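Local coordinates for diol-dehydratase (Roseburia inulinivorans, PDB 5I2A), which dehydrates 1,2-propanediol independently of vitamin B12, probably by the radical chemistry of the glycyl radical enzyme family, at residues 470-475 with 600-605; 509-514 with 687-692; 551-556 with 672-677; 793-798 with 832-837; 798-801 with 807-810. One frame throughout, in Å; residues are numbered along the deposited sequence.

In the fold
Along the chain, interaction 1 crosses interactions 2 and 3, interaction 3 is nested inside the loop closed by interaction 2, and interactions 4 and 5 follow. Interactions 1, 2 and 3 lie in the pyruvate formate lyase-like range; interaction 5 and the first segment of interaction 4 lie in the glycine radical range. Interactions 2 and 3, centres about 10 Å apart, share a sheet through strands 548-556 and 688-689, and Gln690 N meets Thr551 O at 2.9 Å. Interactions 4 and 5, centres about 11 Å apart, share Leu798 and helix 795-803. Interaction 1 stands apart at the surface. Interactions 2 and 4 lie on opposite sides of the chain's centre, about 35 Å apart between centres.

Interaction 1: 470-475 with 600-605; sequences YDNGEI and AGDIAM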
# COMPACT_ATOMS: atom_id res chain seq x y z
N TYR A 470 10.38 -22.06 29.80
CA TYR A 470 9.32 -23.04 29.55
C TYR A 470 8.02 -22.60 30.20
O TYR A 470 8.01 -21.94 31.25
CB TYR A 470 9.72 -24.42 30.07
CG TYR A 470 10.70 -25.14 29.17
CD1 TYR A 470 12.04 -24.82 29.20
CD2 TYR A 470 10.27 -26.11 28.28
CE1 TYR A 470 12.95 -25.46 28.37
CE2 TYR A 470 11.17 -26.76 27.44
CZ TYR A 470 12.50 -26.43 27.50
OH TYR A 470 13.40 -27.05 26.68
N ASP A 471 6.92 -22.96 29.57
CA ASP A 471 5.61 -22.67 30.11
C ASP A 471 4.77 -23.91 29.90
O ASP A 471 4.57 -24.35 28.77
CB ASP A 471 4.99 -21.45 29.42
CG ASP A 471 3.72 -20.98 30.10
OD1 ASP A 471 3.66 -21.02 31.34
OD2 ASP A 471 2.78 -20.57 29.40
N ASN A 472 4.32 -24.50 31.00
CA ASN A 472 3.51 -25.71 30.93
C ASN A 472 4.10 -26.79 30.03
O ASN A 472 3.40 -27.39 29.22
CB ASN A 472 2.10 -25.37 30.47
CG ASN A 472 1.05 -26.12 31.25
OD1 ASN A 472 1.25 -26.41 32.44
ND2 ASN A 472 -0.05 -26.49 30.59
N GLY A 473 5.41 -27.02 30.15
CA GLY A 473 6.06 -28.08 29.42
C GLY A 473 6.57 -27.76 28.03
O GLY A 473 7.32 -28.53 27.46
N GLU A 474 6.17 -26.63 27.46
CA GLU A 474 6.69 -26.25 26.15
C GLU A 474 7.57 -25.00 26.19
O GLU A 474 7.46 -24.18 27.09
CB GLU A 474 5.54 -26.06 25.16
CG GLU A 474 4.24 -25.62 25.77
CD GLU A 474 3.05 -25.81 24.83
OE1 GLU A 474 1.90 -25.56 25.26
OE2 GLU A 474 3.28 -26.22 23.67
N ILE A 475 8.45 -24.89 25.21
CA ILE A 475 9.27 -23.70 25.05
C ILE A 475 8.37 -22.49 24.78
O ILE A 475 7.54 -22.53 23.87
CB ILE A 475 10.31 -23.86 23.93
CG1 ILE A 475 11.34 -24.91 24.32
CG2 ILE A 475 11.01 -22.53 23.64
CD1 ILE A 475 12.58 -24.93 23.45
N ALA A 600 -5.36 -26.38 37.20
CA ALA A 600 -5.95 -27.66 36.83
C ALA A 600 -6.02 -27.78 35.31
O ALA A 600 -5.56 -28.76 34.74
CB ALA A 600 -7.31 -27.81 37.44
N GLY A 601 -6.60 -26.77 34.66
CA GLY A 601 -6.68 -26.72 33.22
C GLY A 601 -5.33 -26.79 32.53
O GLY A 601 -5.18 -27.54 31.55
N ASP A 602 -4.35 -26.04 33.03
CA ASP A 602 -3.02 -26.04 32.43
C ASP A 602 -2.43 -27.45 32.41
O ASP A 602 -1.99 -27.94 31.38
CB ASP A 602 -2.07 -25.11 33.20
CG ASP A 602 -2.28 -23.64 32.88
OD1 ASP A 602 -2.96 -23.30 31.89
OD2 ASP A 602 -1.75 -22.81 33.63
N ILE A 603 -2.41 -28.08 33.58
CA ILE A 603 -1.86 -29.42 33.71
C ILE A 603 -2.67 -30.44 32.91
O ILE A 603 -2.11 -31.35 32.30
CB ILE A 603 -1.77 -29.81 35.18
CG1 ILE A 603 -0.75 -28.91 35.87
CG2 ILE A 603 -1.37 -31.26 35.34
CD1 ILE A 603 -0.77 -28.99 37.37
N ALA A 604 -3.99 -30.26 32.88
CA ALA A 604 -4.86 -31.11 32.08
C ALA A 604 -4.46 -31.02 30.61
O ALA A 604 -4.36 -32.05 29.94
CB ALA A 604 -6.31 -30.73 32.26
N MET A 605 -4.23 -29.80 30.13
CA MET A 605 -3.85 -29.60 28.74
C MET A 605 -2.46 -30.16 28.46
O MET A 605 -2.23 -30.75 27.40
CB MET A 605 -3.90 -28.12 28.36
CG MET A 605 -5.30 -27.54 28.40
SD MET A 605 -6.42 -28.22 27.17
CE MET A 605 -5.78 -27.44 25.68
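Asn472 reaches from a tight hairpin to Asp602 in helix 597-613, and that single amide carries most of the contact. The hairpin begins with strand 470-471, where Tyr470 O bonds to Ser467. Asp471 follows. Its carboxylate turns aside to His151, and Asp471 OD1 stays 6.1 Å from Asp602 OD2, so two probably like charges are kept apart. Next comes Asn472 at the tip. Its first torsion, -138°, is not a staggered value, and it sends the amide out toward the helix. Asn472 ND2 donates to the backbone O of Asp602 at 2.5 Å, with an N-H...O angle of 165°. The length is unusually short and its exact value is doubtful. The acceptor lies nearly in the amide plane of Asn472. Asn472 ND2, however, stands 57° out of the carbonyl plane of Asp602. Asn472 OD1 passes Asp602 CB at 3.6 Å. Asp471 to Glu474 form a type I' beta turn, the classic turn of a two-residue beta hairpin, with Asn472 and Gly473 as its central residues. At Gly473 the backbone angles would press any CB against the carbonyl O of Asn472. Glu474 closes the turn: its N donates to Asp471 O at 3.1 Å, and Asp471 N donates to Glu474 O at 2.8 Å. The Glu474 side chain touches Lys609, a later residue of the same helix.

Interaction 2: 509-514 with 687-692; sequences NADNAI and GMYQAG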
# COMPACT_ATOMS: atom_id res chain seq x y z
N ASN A 509 7.16 -6.15 17.36
CA ASN A 509 6.75 -6.84 16.14
C ASN A 509 5.21 -6.86 15.99
O ASN A 509 4.69 -6.56 14.92
CB ASN A 509 7.31 -8.27 16.11
CG ASN A 509 6.98 -9.01 14.82
OD1 ASN A 509 6.02 -9.76 14.76
ND2 ASN A 509 7.78 -8.80 13.77
N ALA A 510 4.51 -7.17 17.07
CA ALA A 510 3.04 -7.26 17.03
C ALA A 510 2.40 -5.90 16.71
O ALA A 510 1.54 -5.80 15.84
CB ALA A 510 2.50 -7.81 18.36
N ASP A 511 2.83 -4.86 17.40
CA ASP A 511 2.27 -3.53 17.17
C ASP A 511 2.61 -3.01 15.77
O ASP A 511 1.76 -2.43 15.10
CB ASP A 511 2.76 -2.54 18.23
CG ASP A 511 1.95 -2.60 19.50
OD1 ASP A 511 0.73 -2.86 19.42
OD2 ASP A 511 2.53 -2.36 20.57
N ASN A 512 3.85 -3.22 15.33
CA ASN A 512 4.25 -2.78 14.00
C ASN A 512 3.44 -3.52 12.93
O ASN A 512 3.06 -2.93 11.92
CB ASN A 512 5.76 -2.98 13.78
CG ASN A 512 6.61 -1.94 14.53
OD1 ASN A 512 6.08 -0.99 15.10
ND2 ASN A 512 7.92 -2.10 14.49
N ALA A 513 3.17 -4.80 13.15
CA ALA A 513 2.31 -5.56 12.23
C ALA A 513 0.90 -4.96 12.15
O ALA A 513 0.35 -4.80 11.07
CB ALA A 513 2.24 -7.03 12.66
N ILE A 514 0.33 -4.63 13.30
CA ILE A 514 -1.00 -4.02 13.34
C ILE A 514 -0.97 -2.62 12.70
O ILE A 514 -1.91 -2.21 12.03
CB ILE A 514 -1.53 -3.97 14.79
CG1 ILE A 514 -1.70 -5.41 15.30
CG2 ILE A 514 -2.85 -3.19 14.89
CD1 ILE A 514 -1.86 -5.52 16.83
N GLY A 687 8.16 7.12 13.57
CA GLY A 687 8.36 7.60 14.92
C GLY A 687 8.95 6.55 15.86
O GLY A 687 9.34 5.47 15.43
N MET A 688 9.02 6.90 17.14
CA MET A 688 9.66 6.07 18.14
C MET A 688 8.65 5.46 19.09
O MET A 688 7.58 6.02 19.34
CB MET A 688 10.67 6.89 18.96
CG MET A 688 11.74 7.63 18.13
SD MET A 688 12.80 6.51 17.16
CE MET A 688 13.54 5.49 18.45
N TYR A 689 9.01 4.31 19.64
CA TYR A 689 8.31 3.78 20.78
C TYR A 689 8.64 4.60 22.03
O TYR A 689 9.72 5.19 22.14
CB TYR A 689 8.68 2.31 20.99
CG TYR A 689 7.90 1.37 20.12
CD1 TYR A 689 8.10 1.34 18.73
CD2 TYR A 689 6.96 0.52 20.67
CE1 TYR A 689 7.36 0.49 17.93
CE2 TYR A 689 6.23 -0.34 19.88
CZ TYR A 689 6.42 -0.35 18.52
OH TYR A 689 5.68 -1.22 17.75
N GLN A 690 7.71 4.64 22.96
CA GLN A 690 7.94 5.20 24.28
C GLN A 690 7.07 4.44 25.28
O GLN A 690 5.86 4.30 25.08
CB GLN A 690 7.64 6.71 24.31
CG GLN A 690 6.43 7.15 23.51
CD GLN A 690 6.06 8.62 23.74
OE1 GLN A 690 6.88 9.42 24.20
NE2 GLN A 690 4.80 8.96 23.47
N ALA A 691 7.69 3.92 26.33
CA ALA A 691 6.97 3.18 27.37
C ALA A 691 5.94 4.03 28.11
O ALA A 691 6.16 5.22 28.38
CB ALA A 691 7.96 2.60 28.38
N GLY A 692 4.81 3.41 28.44
CA GLY A 692 3.95 3.90 29.50
C GLY A 692 3.90 2.87 30.62
O GLY A 692 4.30 1.71 30.43
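Tyr689 projects its ring from a sheet strand onto helix 489-521, where the hydroxyl meets Asn512 and Asp511. This is helix-on-sheet packing: strand 688-689 runs parallel to strand 548-556, in a sheet consistent with part of the ten-stranded alpha/beta barrel of glycyl radical enzymes. The ring meets the helix with its phenol end, not with a face. Tyr689 OH donates to Asn512 OD1 at 2.7 Å, and that oxygen lies in the ring plane at the edge. The amide does not share this plane. It is turned 64° from the ring, and the hydroxyl stands 62° out of the carbonyl plane of Asn512. The Asn512 side chain lies with CG beside its own backbone N (chi1 -75°), which places OD1 beside Tyr689 CE1 at 3.4 Å. ND2 of the same amide is held by Lys682 O, so both ends of the group are bonded and its rotation is fixed. Asn512 also packs on Gly196 of the second subunit, which brings the contact close to the dimer interface. Asp511 offers carbon where Asn512 offers oxygen. Its carboxylate oxygen OD2 is buried with no partner in the model, and Asp511 CB packs against Tyr689 OH at 3.2 Å.

Interaction 3: 551-556 with 672-677; sequences TGPQGF and YFYTRP
Tyr674 lays its ring across the backbone of Pro553 to Gly555 and carries the whole contact from the helix side. At the start of the segment Tyr672 O accepts from Arg676 N at 3.0 Å; the N of Tyr674 has no bond to the turn before it, and the helix is kinked. In Tyr674 itself CG is anti to N (chi1 -179°), which directs the ring at the strand. Tyr674 OH donates to Pro553 O at 2.8 Å, from above, 68° out of the carbonyl plane. Gly555 CA sits over one face of the ring, 3.8 Å from the Tyr674 centroid, as a CH-pi contact. A CB on Gly555 would fall 2.8 Å from Tyr674 CE2, so the ring can lie this close because the residue is glycine. Farther along, Pro677 has no N-H to give, and that bond is missing again. The axes of the short segments 553-556 and 672-677 run nearly antiparallel, at 167°, with a closest approach of 9.5 Å. Met507 of helix 489-521 touches both Pro553 and Tyr674, and Phe456 meets the Tyr674 ring. Strand 548-556 pairs with strand 688-689, probably in the barrel sheet, and helix 661-678 packs on it.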
# COMPACT_ATOMS: atom_id res chain seq x y z
N THR A 551 4.59 5.03 19.33
CA THR A 551 3.86 3.85 19.75
C THR A 551 4.07 3.69 21.26
O THR A 551 5.20 3.71 21.74
CB THR A 551 4.32 2.58 18.98
OG1 THR A 551 4.21 2.80 17.57
CG2 THR A 551 3.45 1.38 19.37
N GLY A 552 2.97 3.55 22.00
CA GLY A 552 3.04 3.57 23.46
C GLY A 552 2.44 2.33 24.10
O GLY A 552 1.22 2.25 24.28
N PRO A 553 3.28 1.34 24.42
CA PRO A 553 2.85 0.12 25.10
C PRO A 553 3.15 0.14 26.61
O PRO A 553 4.17 0.71 27.02
CB PRO A 553 3.67 -0.97 24.39
CG PRO A 553 4.99 -0.28 24.11
CD PRO A 553 4.67 1.23 23.95
N GLN A 554 2.28 -0.48 27.40
CA GLN A 554 2.29 -0.34 28.86
C GLN A 554 2.90 -1.53 29.62
O GLN A 554 2.56 -2.69 29.36
CB GLN A 554 0.87 -0.13 29.36
CG GLN A 554 0.37 1.29 29.23
CD GLN A 554 0.76 1.93 27.91
OE1 GLN A 554 1.77 2.62 27.82
NE2 GLN A 554 -0.05 1.71 26.88
N GLY A 555 3.79 -1.22 30.56
CA GLY A 555 4.39 -2.22 31.43
C GLY A 555 3.62 -2.43 32.73
O GLY A 555 3.30 -1.47 33.45
N PHE A 556 3.31 -3.68 33.03
CA PHE A 556 2.53 -4.04 34.21
C PHE A 556 3.38 -4.71 35.27
O PHE A 556 4.16 -5.60 34.96
CB PHE A 556 1.40 -5.00 33.84
CG PHE A 556 0.23 -4.35 33.12
CD1 PHE A 556 0.37 -3.83 31.86
CD2 PHE A 556 -1.03 -4.34 33.72
CE1 PHE A 556 -0.71 -3.26 31.19
CE2 PHE A 556 -2.13 -3.78 33.06
CZ PHE A 556 -1.96 -3.24 31.80
N TYR A 672 13.62 0.24 34.37
CA TYR A 672 14.51 0.52 33.25
C TYR A 672 14.64 -0.66 32.28
O TYR A 672 14.85 -0.45 31.10
CB TYR A 672 15.90 0.91 33.75
CG TYR A 672 16.09 2.38 34.03
CD1 TYR A 672 15.58 3.35 33.18
CD2 TYR A 672 16.79 2.80 35.15
CE1 TYR A 672 15.78 4.70 33.44
CE2 TYR A 672 16.99 4.14 35.43
CZ TYR A 672 16.49 5.09 34.58
OH TYR A 672 16.70 6.41 34.87
N PHE A 673 14.51 -1.89 32.78
CA PHE A 673 14.55 -3.07 31.90
C PHE A 673 13.40 -3.06 30.89
O PHE A 673 13.41 -3.78 29.88
CB PHE A 673 14.51 -4.38 32.71
CG PHE A 673 15.81 -4.70 33.41
CD1 PHE A 673 16.92 -3.90 33.24
CD2 PHE A 673 15.90 -5.82 34.22
CE1 PHE A 673 18.13 -4.21 33.87
CE2 PHE A 673 17.10 -6.13 34.86
CZ PHE A 673 18.21 -5.32 34.69
N TYR A 674 12.38 -2.25 31.18
CA TYR A 674 11.24 -2.09 30.28
C TYR A 674 11.33 -0.77 29.51
O TYR A 674 11.18 -0.75 28.30
CB TYR A 674 9.92 -2.16 31.05
CG TYR A 674 8.69 -2.04 30.17
CD1 TYR A 674 8.27 -3.10 29.39
CD2 TYR A 674 7.95 -0.86 30.14
CE1 TYR A 674 7.14 -2.98 28.59
CE2 TYR A 674 6.81 -0.74 29.35
CZ TYR A 674 6.41 -1.81 28.58
OH TYR A 674 5.30 -1.70 27.78
N THR A 675 11.60 0.33 30.22
CA THR A 675 11.52 1.65 29.61
C THR A 675 12.71 2.02 28.73
O THR A 675 12.56 2.75 27.77
CB THR A 675 11.35 2.75 30.68
OG1 THR A 675 12.46 2.72 31.58
CG2 THR A 675 10.04 2.55 31.46
N ARG A 676 13.91 1.53 29.04
CA ARG A 676 15.07 1.89 28.25
C ARG A 676 15.12 1.18 26.90
O ARG A 676 15.36 1.83 25.89
CB ARG A 676 16.36 1.65 29.02
CG ARG A 676 17.12 2.93 29.23
CD ARG A 676 18.34 2.74 30.09
NE ARG A 676 18.53 3.90 30.94
CZ ARG A 676 19.02 3.84 32.17
NH1 ARG A 676 19.37 2.67 32.68
NH2 ARG A 676 19.17 4.95 32.87
N PRO A 677 14.89 -0.14 26.87
CA PRO A 677 14.87 -0.75 25.54
C PRO A 677 13.79 -0.16 24.63
O PRO A 677 14.04 0.06 23.44
CB PRO A 677 14.58 -2.23 25.84
CG PRO A 677 15.11 -2.44 27.21
CD PRO A 677 14.78 -1.15 27.94

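Interaction 4: 793-798 with 832-837; sequences VDRATL and DIIKRT
Leu798 and Ile834 form the tight part, where helix 795-803 packs against helix 827-835. The two side chains slide past each other in opposite directions. Leu798 CB meets Ile834 CG1 at 3.6 Å, and Leu798 CD1 lies 3.7 Å from the same carbon. Ile833 adds a looser touch, its CG2 4.4 Å from Leu798 CD1. The solvent side belongs to exposed Arg795. Its extended chain leaves with CG turned away from the backbone N (chi1 -178°) and carries the guanidinium to the other helix. There one flat face lies on Ile834 CG2, with Arg795 NH2 at 3.6 Å. NH2 also donates to a water at 3.1 Å, which makes a weak bond to Ile834 O. An alanine in place of Ile834 would remove CG1 and CG2, and would probably leave a gap beside Leu798 and deprive the Arg795 guanidinium of the methyl it lies on. Asp794 N-caps helix 795-803: its OD2 takes a weak capping bond from Ala796 N, and its OD1 accepts from Thr797 OG1 at 2.6 Å. Arg836 reaches Val815 O, two residues before Gly817, the predicted radical site, unmodified in this structure. Strand 812-814 adjoins both helices through Val813, which touches Leu798 and Ile833.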
# COMPACT_ATOMS: atom_id res chain seq x y z
N VAL A 793 -13.20 7.00 49.71
CA VAL A 793 -14.31 6.12 50.02
C VAL A 793 -13.92 5.23 51.19
O VAL A 793 -12.75 4.92 51.38
CB VAL A 793 -14.72 5.26 48.78
CG1 VAL A 793 -13.64 4.26 48.44
CG2 VAL A 793 -16.08 4.57 48.99
N ASP A 794 -14.88 4.85 52.01
CA ASP A 794 -14.53 3.93 53.08
C ASP A 794 -14.91 2.51 52.66
O ASP A 794 -15.76 2.32 51.78
CB ASP A 794 -15.22 4.32 54.40
CG ASP A 794 -16.60 3.78 54.50
OD1 ASP A 794 -17.49 4.26 53.77
OD2 ASP A 794 -16.80 2.86 55.32
N ARG A 795 -14.25 1.54 53.27
CA ARG A 795 -14.39 0.13 52.93
C ARG A 795 -15.82 -0.38 53.06
O ARG A 795 -16.30 -1.14 52.22
CB ARG A 795 -13.44 -0.71 53.81
CG ARG A 795 -13.46 -2.20 53.51
CD ARG A 795 -12.62 -2.99 54.50
NE ARG A 795 -12.66 -4.41 54.18
CZ ARG A 795 -11.90 -4.99 53.24
NH1 ARG A 795 -12.01 -6.29 53.02
NH2 ARG A 795 -11.03 -4.27 52.53
N ALA A 796 -16.52 0.07 54.11
CA ALA A 796 -17.88 -0.39 54.37
C ALA A 796 -18.81 -0.05 53.22
O ALA A 796 -19.72 -0.82 52.89
CB ALA A 796 -18.40 0.20 55.67
N THR A 797 -18.57 1.10 52.59
CA THR A 797 -19.39 1.53 51.47
C THR A 797 -19.25 0.59 50.27
O THR A 797 -20.24 0.21 49.65
CB THR A 797 -19.03 2.96 51.03
OG1 THR A 797 -19.38 3.88 52.06
CG2 THR A 797 -19.78 3.34 49.75
N LEU A 798 -18.02 0.21 49.96
CA LEU A 798 -17.79 -0.66 48.81
C LEU A 798 -18.34 -2.06 49.07
O LEU A 798 -18.94 -2.64 48.19
CB LEU A 798 -16.30 -0.72 48.47
CG LEU A 798 -15.62 0.59 48.06
CD1 LEU A 798 -14.19 0.33 47.68
CD2 LEU A 798 -16.35 1.26 46.92
N ASP A 832 -10.54 -6.09 43.50
CA ASP A 832 -9.23 -5.49 43.35
C ASP A 832 -9.24 -4.07 43.92
O ASP A 832 -8.33 -3.67 44.63
CB ASP A 832 -8.77 -5.48 41.89
CG ASP A 832 -7.29 -5.13 41.74
OD1 ASP A 832 -6.47 -5.79 42.40
OD2 ASP A 832 -6.95 -4.21 40.98
N ILE A 833 -10.29 -3.33 43.59
CA ILE A 833 -10.42 -1.95 44.03
C ILE A 833 -10.58 -1.88 45.55
O ILE A 833 -9.96 -1.05 46.21
CB ILE A 833 -11.61 -1.27 43.30
CG1 ILE A 833 -11.29 -1.18 41.80
CG2 ILE A 833 -11.91 0.11 43.90
CD1 ILE A 833 -12.38 -0.59 40.95
N ILE A 834 -11.36 -2.81 46.10
CA ILE A 834 -11.59 -2.85 47.54
C ILE A 834 -10.32 -3.14 48.34
O ILE A 834 -10.11 -2.54 49.38
CB ILE A 834 -12.68 -3.90 47.88
CG1 ILE A 834 -14.05 -3.38 47.44
CG2 ILE A 834 -12.69 -4.19 49.37
CD1 ILE A 834 -15.17 -4.44 47.42
N LYS A 835 -9.47 -4.04 47.87
CA LYS A 835 -8.31 -4.38 48.69
C LYS A 835 -7.16 -3.37 48.56
O LYS A 835 -6.16 -3.51 49.26
CB LYS A 835 -7.81 -5.79 48.38
CG LYS A 835 -6.89 -5.90 47.19
CD LYS A 835 -6.23 -7.28 47.14
CE LYS A 835 -5.34 -7.40 45.89
NZ LYS A 835 -6.13 -7.47 44.62
N ARG A 836 -7.30 -2.38 47.69
CA ARG A 836 -6.28 -1.33 47.60
C ARG A 836 -6.07 -0.69 48.96
O ARG A 836 -7.02 -0.52 49.73
CB ARG A 836 -6.66 -0.26 46.58
CG ARG A 836 -6.59 -0.74 45.13
CD ARG A 836 -7.08 0.34 44.19
NE ARG A 836 -7.16 -0.13 42.80
CZ ARG A 836 -7.64 0.61 41.80
NH1 ARG A 836 -8.05 1.86 42.03
NH2 ARG A 836 -7.69 0.11 40.57
N THR A 837 -4.82 -0.37 49.28
CA THR A 837 -4.47 0.22 50.57
C THR A 837 -5.25 1.51 50.85
O THR A 837 -5.29 2.41 50.02
CB THR A 837 -2.97 0.52 50.66
OG1 THR A 837 -2.23 -0.62 50.21
CG2 THR A 837 -2.57 0.85 52.10
O HOH W 1 -10.03 -1.36 52.54

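Interaction 5: 798-801 with 807-810; sequences LLDA and KYSG
Asp800 OD2 accepts two bonds, one from Tyr808 and one from Lys807. Tyr808 OH donates to Asp800 OD2 at 2.7 Å and uses the anti lone pair. Lys807 NZ comes to Asp800 OD2 at 2.9 Å on the syn side and makes a salt bridge. The two donors thus take different lone pairs of one oxygen, and together they fix the carboxylate. In Asp800 CG lies beside the carbonyl carbon (chi1 -160°), out from helix 795-803 toward the returning chain. The carboxylate stands almost upright to the Tyr808 ring, with planes 87° apart, and OD2 lies in the ring plane at its edge. Lys807 crosses Asp800 at about a right angle, its chain bent at chi3. Ala801 lies over one face of the Tyr808 ring. Its CB makes a CH-pi contact, 4.0 Å from the ring centroid, and Tyr808 CD2 approaches Ala801 CA to 3.4 Å. With a serine in place of Tyr808, Asp800 would probably lose one of its two donors and Ala801 the ring that covers it. Ala801 also touches Leu811 and Phe822. The arrangement is a helix-loop-strand connection folded back on its own helix. It leads into strand 812-814 and on to Gly817, the predicted radical position of the glycine radical family region, unmodified here.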
# COMPACT_ATOMS: atom_id res chain seq x y z
N LEU A 798 -18.02 0.21 49.96
CA LEU A 798 -17.79 -0.66 48.81
C LEU A 798 -18.34 -2.06 49.07
O LEU A 798 -18.94 -2.64 48.19
CB LEU A 798 -16.30 -0.72 48.47
CG LEU A 798 -15.62 0.59 48.06
CD1 LEU A 798 -14.19 0.33 47.68
CD2 LEU A 798 -16.35 1.26 46.92
N LEU A 799 -18.13 -2.59 50.28
CA LEU A 799 -18.68 -3.90 50.64
C LEU A 799 -20.20 -3.90 50.59
O LEU A 799 -20.80 -4.82 50.06
CB LEU A 799 -18.21 -4.33 52.03
CG LEU A 799 -16.70 -4.59 52.15
CD1 LEU A 799 -16.30 -4.89 53.59
CD2 LEU A 799 -16.27 -5.73 51.23
N ASP A 800 -20.84 -2.85 51.13
CA ASP A 800 -22.30 -2.76 51.07
C ASP A 800 -22.81 -2.67 49.63
O ASP A 800 -23.88 -3.20 49.32
CB ASP A 800 -22.82 -1.56 51.87
CG ASP A 800 -24.30 -1.71 52.24
OD1 ASP A 800 -24.71 -2.82 52.60
OD2 ASP A 800 -25.06 -0.72 52.16
N ALA A 801 -22.07 -2.00 48.76
CA ALA A 801 -22.46 -1.87 47.36
C ALA A 801 -22.35 -3.22 46.64
O ALA A 801 -23.08 -3.48 45.69
CB ALA A 801 -21.61 -0.81 46.65
N LYS A 807 -28.81 -0.16 46.10
CA LYS A 807 -28.71 1.07 46.89
C LYS A 807 -27.63 2.01 46.37
O LYS A 807 -27.44 3.12 46.89
CB LYS A 807 -28.43 0.73 48.37
CG LYS A 807 -29.61 0.08 49.12
CD LYS A 807 -29.15 -0.62 50.40
CE LYS A 807 -28.47 0.35 51.37
NZ LYS A 807 -27.90 -0.35 52.57
N TYR A 808 -26.90 1.56 45.35
CA TYR A 808 -25.69 2.25 44.91
C TYR A 808 -25.59 2.37 43.41
O TYR A 808 -24.51 2.25 42.84
CB TYR A 808 -24.47 1.50 45.45
CG TYR A 808 -24.40 1.52 46.95
CD1 TYR A 808 -23.87 2.61 47.62
CD2 TYR A 808 -24.88 0.45 47.70
CE1 TYR A 808 -23.80 2.64 49.00
CE2 TYR A 808 -24.82 0.46 49.09
CZ TYR A 808 -24.28 1.56 49.73
OH TYR A 808 -24.21 1.59 51.12
N SER A 809 -26.72 2.61 42.77
CA SER A 809 -26.76 2.64 41.32
C SER A 809 -25.95 3.82 40.77
O SER A 809 -25.50 3.77 39.64
CB SER A 809 -28.22 2.69 40.83
OG SER A 809 -28.88 3.85 41.28
N GLY A 810 -25.73 4.85 41.59
CA GLY A 810 -24.95 6.00 41.14
C GLY A 810 -23.53 6.07 41.68
O GLY A 810 -22.80 7.03 41.43